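PDB 4KHB: uncharacterized protein POB3N, which is the N-terminal part of a FACT complex subunit, a histone chaperone component that probably helps reorganise nucleosomes during transcription, replication and DNA repair. Local coordinates for residues L44-R56 with F90-H103. Sequence-based numbering, arbitrary orientation.
Sequences LDVSNIGGAQWSR and FKNWYSTNLENKEH
W54 is held through both its backbone N and its backbone O: its N donates to E99 O at 2.7 Å, nearly in line with the carbonyl, and its O accepts from K101 N at 3.0 Å. With E99 N bound to A52 O, these bonds pair 51-56 with 98-100 as parallel strands.

Apolar packing fills the side of A52 and W54. A52 CB sits over one face of the F90 ring, displaced toward its rim, while L98 CD1 reaches the same methyl at 3.6 Å; L98 CG also packs on W54 CB. Before the strand, I49 CD1 stands over the centre of the Y94 ring. I49 places CG1 beside its own backbone N (chi1 -64°), and the extended chain carries CD1 to that face. Y94 OH bonds to A27 O. Replacing Y94 by an alanine removes ring and hydroxyl, and would probably leave I49 CD1 without a ring to sit on and A27 O without this donor.

On the sheet face opposite A52 and W54, Q53 and E99 run alongside each other, and within segment 90-103 K101 NZ makes a weak salt bridge to E99 OE2. S55 OG approaches H103 CE1 obliquely but is bonded to R43 of the neighbouring SPT16D chain, while H103 NE2 bonds to E131 OE2. The whole joins the C-terminal helix of a PH-like domain, and the edge strand after it, to the domain's β-sheets.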
loop_
_atom_site.group_PDB
_atom_site.type_symbol
_atom_site.label_atom_id
_atom_site.label_comp_id
_atom_site.label_asym_id
_atom_site.label_seq_id
_atom_site.Cartn_x
_atom_site.Cartn_y
_atom_site.Cartn_z
ATOM N N LEU H 44 5.653 -6.722 -21.577
ATOM C CA LEU H 44 6.123 -5.344 -21.459
ATOM C C LEU H 44 7.408 -5.162 -22.257
ATOM O O LEU H 44 8.423 -5.800 -21.967
ATOM C CB LEU H 44 6.352 -4.979 -19.990
ATOM C CG LEU H 44 6.949 -3.605 -19.672
ATOM C CD1 LEU H 44 5.995 -2.492 -20.064
ATOM C CD2 LEU H 44 7.302 -3.505 -18.196
ATOM N N ASP H 45 7.360 -4.287 -23.256
ATOM C CA ASP H 45 8.498 -4.062 -24.139
ATOM C C ASP H 45 9.558 -3.215 -23.441
ATOM O O ASP H 45 9.233 -2.344 -22.629
ATOM C CB ASP H 45 8.031 -3.389 -25.434
ATOM C CG ASP H 45 9.098 -3.388 -26.509
ATOM O OD1 ASP H 45 9.234 -4.415 -27.212
ATOM O OD2 ASP H 45 9.796 -2.362 -26.656
ATOM N N VAL H 46 10.824 -3.491 -23.752
ATOM C CA VAL H 46 11.962 -2.800 -23.148
ATOM C C VAL H 46 11.892 -1.278 -23.323
ATOM O O VAL H 46 12.380 -0.515 -22.485
ATOM C CB VAL H 46 13.301 -3.361 -23.704
ATOM C CG1 VAL H 46 13.335 -3.262 -25.223
ATOM C CG2 VAL H 46 14.499 -2.652 -23.089
ATOM N N SER H 47 11.254 -0.845 -24.406
ATOM C CA SER H 47 11.131 0.576 -24.704
ATOM C C SER H 47 10.268 1.334 -23.691
ATOM O O SER H 47 10.383 2.556 -23.574
ATOM C CB SER H 47 10.604 0.766 -26.129
ATOM O OG SER H 47 9.311 0.216 -26.273
ATOM N N ASN H 48 9.412 0.622 -22.961
ATOM C CA ASN H 48 8.607 1.253 -21.912
ATOM C C ASN H 48 9.052 0.885 -20.497
ATOM O O ASN H 48 8.249 0.918 -19.564
ATOM C CB ASN H 48 7.117 0.936 -22.086
ATOM C CG ASN H 48 6.214 1.992 -21.459
ATOM O OD1 ASN H 48 6.668 3.076 -21.090
ATOM N ND2 ASN H 48 4.932 1.678 -21.341
ATOM N N ILE H 49 10.320 0.522 -20.335
ATOM C CA ILE H 49 10.856 0.265 -19.002
ATOM C C ILE H 49 11.730 1.446 -18.576
ATOM O O ILE H 49 12.849 1.614 -19.069
ATOM C CB ILE H 49 11.646 -1.067 -18.942
ATOM C CG1 ILE H 49 10.713 -2.250 -19.221
ATOM C CG2 ILE H 49 12.316 -1.237 -17.587
ATOM C CD1 ILE H 49 11.395 -3.609 -19.191
ATOM N N GLY H 50 11.206 2.263 -17.667
ATOM C CA GLY H 50 11.870 3.489 -17.254
ATOM C C GLY H 50 12.569 3.426 -15.909
ATOM O O GLY H 50 13.492 4.207 -15.646
ATOM N N GLY H 51 12.133 2.505 -15.054
ATOM C CA GLY H 51 12.708 2.382 -13.726
ATOM C C GLY H 51 12.195 1.182 -12.952
ATOM O O GLY H 51 11.204 0.558 -13.343
ATOM N N ALA H 52 12.865 0.858 -11.850
ATOM C CA ALA H 52 12.512 -0.323 -11.069
ATOM C C ALA H 52 12.880 -0.177 -9.597
ATOM O O ALA H 52 13.947 0.344 -9.262
ATOM C CB ALA H 52 13.174 -1.559 -11.659
ATOM N N GLN H 53 12.001 -0.659 -8.723
ATOM C CA GLN H 53 12.235 -0.595 -7.284
ATOM C C GLN H 53 12.137 -1.976 -6.646
ATOM O O GLN H 53 11.312 -2.802 -7.046
ATOM C CB GLN H 53 11.241 0.360 -6.608
ATOM C CG GLN H 53 11.351 1.815 -7.051
ATOM C CD GLN H 53 10.258 2.683 -6.454
ATOM O OE1 GLN H 53 9.396 2.198 -5.721
ATOM N NE2 GLN H 53 10.290 3.973 -6.765
ATOM N N TRP H 54 12.982 -2.216 -5.648
ATOM C CA TRP H 54 13.012 -3.488 -4.942
ATOM C C TRP H 54 12.651 -3.258 -3.477
ATOM O O TRP H 54 13.280 -2.435 -2.806
ATOM C CB TRP H 54 14.417 -4.075 -5.061
ATOM C CG TRP H 54 14.716 -5.231 -4.165
ATOM C CD1 TRP H 54 15.347 -5.191 -2.955
ATOM C CD2 TRP H 54 14.432 -6.608 -4.425
ATOM N NE1 TRP H 54 15.459 -6.460 -2.439
ATOM C CE2 TRP H 54 14.905 -7.348 -3.324
ATOM C CE3 TRP H 54 13.819 -7.286 -5.480
ATOM C CZ2 TRP H 54 14.780 -8.737 -3.250
ATOM C CZ3 TRP H 54 13.695 -8.660 -5.404
ATOM C CH2 TRP H 54 14.175 -9.371 -4.303
ATOM N N SER H 55 11.649 -3.983 -2.983
ATOM C CA SER H 55 11.223 -3.847 -1.590
ATOM C C SER H 55 10.434 -5.053 -1.087
ATOM O O SER H 55 9.984 -5.894 -1.872
ATOM C CB SER H 55 10.391 -2.572 -1.403
ATOM O OG SER H 55 9.137 -2.682 -2.053
ATOM N N ARG H 56 10.266 -5.133 0.229
ATOM C CA ARG H 56 9.530 -6.232 0.842
ATOM C C ARG H 56 8.032 -5.948 0.861
ATOM O O ARG H 56 7.602 -4.853 1.223
ATOM C CB ARG H 56 10.034 -6.487 2.264
ATOM C CG ARG H 56 9.324 -7.624 2.980
ATOM C CD ARG H 56 10.180 -8.879 3.008
ATOM N NE ARG H 56 9.648 -9.885 3.923
ATOM C CZ ARG H 56 10.278 -10.310 5.014
ATOM N NH1 ARG H 56 11.467 -9.817 5.330
ATOM N NH2 ARG H 56 9.717 -11.228 5.790
ATOM N N PHE H 90 18.224 -5.733 -15.032
ATOM C CA PHE H 90 17.786 -4.358 -15.258
ATOM C C PHE H 90 18.915 -3.435 -15.717
ATOM O O PHE H 90 18.691 -2.527 -16.517
ATOM C CB PHE H 90 17.080 -3.798 -14.018
ATOM C CG PHE H 90 15.632 -4.191 -13.920
ATOM C CD1 PHE H 90 15.259 -5.378 -13.302
ATOM C CD2 PHE H 90 14.643 -3.382 -14.465
ATOM C CE1 PHE H 90 13.927 -5.744 -13.218
ATOM C CE2 PHE H 90 13.306 -3.744 -14.389
ATOM C CZ PHE H 90 12.949 -4.926 -13.762
ATOM N N LYS H 91 20.122 -3.660 -15.207
ATOM C CA LYS H 91 21.261 -2.828 -15.585
ATOM C C LYS H 91 21.769 -3.158 -16.989
ATOM O O LYS H 91 21.925 -2.266 -17.824
ATOM C CB LYS H 91 22.399 -2.951 -14.565
ATOM C CG LYS H 91 23.617 -2.091 -14.901
ATOM C CD LYS H 91 24.703 -2.190 -13.839
ATOM C CE LYS H 91 25.430 -3.522 -13.903
ATOM N NZ LYS H 91 25.004 -4.429 -12.804
ATOM N N ASN H 92 22.021 -4.438 -17.247
ATOM C CA ASN H 92 22.594 -4.864 -18.523
ATOM C C ASN H 92 21.623 -4.792 -19.704
ATOM O O ASN H 92 22.026 -4.485 -20.824
ATOM C CB ASN H 92 23.178 -6.278 -18.419
ATOM C CG ASN H 92 24.366 -6.358 -17.479
ATOM O OD1 ASN H 92 24.935 -5.340 -17.083
ATOM N ND2 ASN H 92 24.760 -7.576 -17.135
ATOM N N TRP H 93 20.349 -5.083 -19.451
ATOM C CA TRP H 93 19.337 -5.105 -20.506
ATOM C C TRP H 93 18.487 -3.837 -20.591
ATOM O O TRP H 93 18.171 -3.369 -21.687
ATOM C CB TRP H 93 18.424 -6.327 -20.341
ATOM C CG TRP H 93 19.093 -7.635 -20.665
ATOM C CD1 TRP H 93 20.289 -7.806 -21.298
ATOM C CD2 TRP H 93 18.606 -8.952 -20.366
ATOM N NE1 TRP H 93 20.574 -9.146 -21.419
ATOM C CE2 TRP H 93 19.557 -9.871 -20.853
ATOM C CE3 TRP H 93 17.460 -9.443 -19.734
ATOM C CZ2 TRP H 93 19.397 -11.253 -20.727
ATOM C CZ3 TRP H 93 17.305 -10.817 -19.607
ATOM C CH2 TRP H 93 18.265 -11.703 -20.105
ATOM N N TYR H 94 18.119 -3.281 -19.442
ATOM C CA TYR H 94 17.109 -2.228 -19.413
ATOM C C TYR H 94 17.673 -0.838 -19.102
ATOM O O TYR H 94 16.912 0.129 -18.994
ATOM C CB TYR H 94 15.993 -2.595 -18.424
ATOM C CG TYR H 94 15.386 -3.970 -18.665
ATOM C CD1 TYR H 94 15.331 -4.514 -19.943
ATOM C CD2 TYR H 94 14.875 -4.721 -17.614
ATOM C CE1 TYR H 94 14.788 -5.764 -20.166
ATOM C CE2 TYR H 94 14.325 -5.975 -17.829
ATOM C CZ TYR H 94 14.286 -6.489 -19.109
ATOM O OH TYR H 94 13.745 -7.734 -19.341
ATOM N N SER H 95 18.995 -0.746 -18.960
ATOM C CA SER H 95 19.660 0.523 -18.650
ATOM C C SER H 95 19.055 1.151 -17.399
ATOM O O SER H 95 18.862 2.369 -17.334
ATOM C CB SER H 95 19.584 1.499 -19.832
ATOM O OG SER H 95 20.207 0.962 -20.986
ATOM N N THR H 96 18.761 0.312 -16.410
ATOM C CA THR H 96 18.085 0.768 -15.204
ATOM C C THR H 96 18.731 0.215 -13.937
ATOM O O THR H 96 19.089 -0.965 -13.873
ATOM C CB THR H 96 16.605 0.326 -15.213
ATOM O OG1 THR H 96 15.971 0.761 -16.425
ATOM C CG2 THR H 96 15.866 0.908 -14.030
ATOM N N ASN H 97 18.877 1.072 -12.931
ATOM C CA ASN H 97 19.322 0.630 -11.617
ATOM C C ASN H 97 18.125 0.155 -10.800
ATOM O O ASN H 97 17.157 0.899 -10.623
ATOM C CB ASN H 97 20.073 1.753 -10.886
ATOM C CG ASN H 97 21.379 2.126 -11.573
ATOM O OD1 ASN H 97 22.125 1.256 -12.021
ATOM N ND2 ASN H 97 21.662 3.421 -11.652
ATOM N N LEU H 98 18.188 -1.079 -10.306
ATOM C CA LEU H 98 17.148 -1.589 -9.418
ATOM C C LEU H 98 17.330 -0.976 -8.037
ATOM O O LEU H 98 18.178 -1.412 -7.258
ATOM C CB LEU H 98 17.187 -3.118 -9.347
ATOM C CG LEU H 98 16.099 -3.798 -8.512
ATOM C CD1 LEU H 98 14.724 -3.357 -8.975
ATOM C CD2 LEU H 98 16.214 -5.316 -8.594
ATOM N N GLU H 99 16.531 0.042 -7.744
ATOM C CA GLU H 99 16.691 0.806 -6.516
ATOM C C GLU H 99 16.171 0.053 -5.297
ATOM O O GLU H 99 15.041 -0.439 -5.297
ATOM C CB GLU H 99 15.979 2.155 -6.650
ATOM C CG GLU H 99 15.885 2.951 -5.360
ATOM C CD GLU H 99 15.127 4.250 -5.534
ATOM O OE1 GLU H 99 14.534 4.460 -6.614
ATOM O OE2 GLU H 99 15.128 5.064 -4.587
ATOM N N ASN H 100 16.996 -0.029 -4.259
ATOM C CA ASN H 100 16.540 -0.548 -2.978
ATOM C C ASN H 100 15.710 0.522 -2.282
ATOM O O ASN H 100 16.231 1.567 -1.889
ATOM C CB ASN H 100 17.730 -0.964 -2.107
ATOM C CG ASN H 100 17.310 -1.733 -0.863
ATOM O OD1 ASN H 100 16.385 -1.337 -0.150
ATOM N ND2 ASN H 100 17.990 -2.840 -0.597
ATOM N N LYS H 101 14.417 0.254 -2.130
ATOM C CA LYS H 101 13.486 1.257 -1.631
ATOM C C LYS H 101 12.806 0.783 -0.356
ATOM O O LYS H 101 11.747 0.155 -0.413
ATOM C CB LYS H 101 12.430 1.553 -2.700
ATOM C CG LYS H 101 11.625 2.825 -2.456
ATOM C CD LYS H 101 12.434 4.071 -2.787
ATOM C CE LYS H 101 11.530 5.225 -3.199
ATOM N NZ LYS H 101 12.298 6.473 -3.472
ATOM N N GLU H 102 13.414 1.081 0.792
ATOM C CA GLU H 102 12.814 0.723 2.073
ATOM C C GLU H 102 11.549 1.521 2.335
ATOM O O GLU H 102 11.479 2.718 2.042
ATOM C CB GLU H 102 13.784 0.957 3.237
ATOM C CG GLU H 102 14.798 -0.154 3.472
ATOM C CD GLU H 102 15.517 -0.000 4.802
ATOM O OE1 GLU H 102 14.891 0.494 5.764
ATOM O OE2 GLU H 102 16.700 -0.389 4.892
ATOM N N HIS H 103 10.547 0.848 2.889
ATOM C CA HIS H 103 9.331 1.520 3.318
ATOM C C HIS H 103 9.358 1.789 4.820
ATOM O O HIS H 103 10.032 1.078 5.573
ATOM C CB HIS H 103 8.100 0.705 2.916
ATOM C CG HIS H 103 7.793 0.767 1.451
ATOM N ND1 HIS H 103 8.618 0.221 0.492
ATOM C CD2 HIS H 103 6.755 1.322 0.783
ATOM C CE1 HIS H 103 8.097 0.431 -0.705
ATOM N NE2 HIS H 103 6.966 1.096 -0.555
HETATM O O HOH W 1 15.536 2.825 -11.500
HETATM O O HOH W 2 14.005 -2.766 0.338
HETATM O O HOH W 3 10.389 -2.294 2.131
#